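Acetyl-CoA hydrolase/transferase family protein (Porphyromonas gingivalis, PDB 2NVV) probably transfers coenzyme A between acetyl-CoA and a carboxylate, or hydrolyses acetyl-CoA, as a zinc-binding member of the acetyl-CoA hydrolase/transferase family. Local coordinates at residues A[24-29]-A[303-308]. Numbering follows the deposited sequence.
Sequences SGFTPA and SGCSLS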
loop_
_atom_site.group_PDB
_atom_site.type_symbol
_atom_site.label_atom_id
_atom_site.label_comp_id
_atom_site.label_asym_id
_atom_site.label_seq_id
_atom_site.Cartn_x
_atom_site.Cartn_y
_atom_site.Cartn_z
ATOM N N SER A 24 18.040 14.912 12.506
ATOM C CA SER A 24 18.700 13.705 12.013
ATOM C C SER A 24 18.332 12.489 12.858
ATOM O O SER A 24 17.630 12.604 13.868
ATOM C CB SER A 24 20.217 13.884 12.050
ATOM O OG SER A 24 20.682 13.972 13.392
ATOM N N GLY A 25 18.800 11.320 12.434
ATOM C CA GLY A 25 18.529 10.101 13.180
ATOM C C GLY A 25 17.252 9.350 12.864
ATOM O O GLY A 25 16.411 9.807 12.103
ATOM N N PHE A 26 17.132 8.167 13.455
ATOM C CA PHE A 26 15.959 7.316 13.293
ATOM C C PHE A 26 15.847 6.630 14.646
ATOM O O PHE A 26 16.697 5.818 14.997
ATOM C CB PHE A 26 16.202 6.293 12.193
ATOM C CG PHE A 26 14.959 5.598 11.732
ATOM C CD1 PHE A 26 14.026 6.269 10.952
ATOM C CD2 PHE A 26 14.734 4.270 12.063
ATOM C CE1 PHE A 26 12.881 5.618 10.503
ATOM C CE2 PHE A 26 13.603 3.604 11.628
ATOM C CZ PHE A 26 12.668 4.271 10.844
ATOM N N THR A 27 14.790 6.960 15.383
ATOM C CA THR A 27 14.564 6.488 16.745
ATOM C C THR A 27 15.578 7.357 17.474
ATOM O O THR A 27 16.387 8.017 16.828
ATOM C CB THR A 27 14.927 4.989 16.983
ATOM O OG1 THR A 27 16.339 4.853 17.178
ATOM C CG2 THR A 27 14.477 4.126 15.820
ATOM N N PRO A 28 15.558 7.383 18.817
ATOM C CA PRO A 28 16.534 8.216 19.528
ATOM C C PRO A 28 17.919 8.182 18.881
ATOM O O PRO A 28 18.604 9.202 18.814
ATOM C CB PRO A 28 16.534 7.617 20.925
ATOM C CG PRO A 28 15.120 7.251 21.102
ATOM C CD PRO A 28 14.762 6.593 19.770
ATOM N N ALA A 29 18.320 7.011 18.401
ATOM C CA ALA A 29 19.625 6.839 17.756
ATOM C C ALA A 29 19.857 7.818 16.590
ATOM O O ALA A 29 19.030 7.913 15.673
ATOM C CB ALA A 29 19.775 5.392 17.265
ATOM N N SER A 303 20.857 -4.781 7.215
ATOM C CA SER A 303 20.621 -3.509 6.573
ATOM C C SER A 303 19.501 -2.867 7.378
ATOM O O SER A 303 18.560 -3.545 7.775
ATOM C CB SER A 303 20.173 -3.704 5.133
ATOM O OG SER A 303 19.956 -2.450 4.495
ATOM N N GLY A 304 19.608 -1.574 7.641
ATOM C CA GLY A 304 18.576 -0.899 8.398
ATOM C C GLY A 304 18.689 0.605 8.265
ATOM O O GLY A 304 19.454 1.107 7.445
ATOM N N CYS A 305 17.924 1.330 9.071
ATOM C CA CYS A 305 17.962 2.785 9.044
ATOM C C CYS A 305 18.631 3.285 10.311
ATOM O O CYS A 305 19.086 4.419 10.382
ATOM C CB CYS A 305 16.551 3.355 8.956
ATOM S SG CYS A 305 16.501 5.113 8.610
ATOM N N SER A 306 18.683 2.426 11.321
ATOM C CA SER A 306 19.306 2.795 12.581
ATOM C C SER A 306 19.792 1.572 13.336
ATOM O O SER A 306 19.283 0.469 13.161
ATOM C CB SER A 306 18.315 3.540 13.470
ATOM O OG SER A 306 17.381 2.630 14.033
ATOM N N LEU A 307 20.794 1.787 14.171
ATOM C CA LEU A 307 21.344 0.734 15.003
ATOM C C LEU A 307 20.916 1.174 16.392
ATOM O O LEU A 307 21.608 1.955 17.049
ATOM C CB LEU A 307 22.873 0.696 14.899
ATOM C CG LEU A 307 23.610 -0.380 15.703
ATOM C CD1 LEU A 307 23.229 -1.753 15.217
ATOM C CD2 LEU A 307 25.103 -0.172 15.553
ATOM N N SER A 308 19.749 0.702 16.812
ATOM C CA SER A 308 19.209 1.055 18.112
ATOM C C SER A 308 19.531 -0.025 19.126
ATOM O O SER A 308 18.691 -0.872 19.424
ATOM C CB SER A 308 17.700 1.247 18.006
ATOM O OG SER A 308 17.397 2.303 17.111
#
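Phe26 and Cys305 both hold the side chain anti to the backbone N (chi1 -166° and -169°), which turns the phenyl ring and the sulfur toward each other. The sulfur then lies over one face of the phenyl ring. Cys305 SG sits 3.8 Å from the ring centroid of Phe26, displaced toward the CG-CD1 rim. Cys305 CB adds a CH-pi contact on the CD2 side of the ring. Ser306 OG takes the ring edge, 3.7 Å from Phe26 CD2. The loop 24-29 follows the central strand 20-23 of the parallel N-terminal sheet. It meets the chain where strand 299-304 gives way to the short strand 306-307, so the contact joins two alpha/beta units. Glu284, the predicted glutamyl-CoA thioester residue, lies beside the Phe26 side chain, and Val285 touches both Phe26 and Ser306. From Ser306 OG a row of hydroxyls leads away from the ring to Ser308 OG and Thr27 OG1. Thr27 OG1 and Ser308 OG are 2.8 Å apart. Ser308 OG is hydrogen-bonded to Ser306 OG at 3.1 Å, and either could be the donor. Thr27 OG1 accepts the backbone N-H of Ala29 in an ST turn, with an N-H...O angle of 141°. Ala29 CB packs 3.9 Å from Leu307 O.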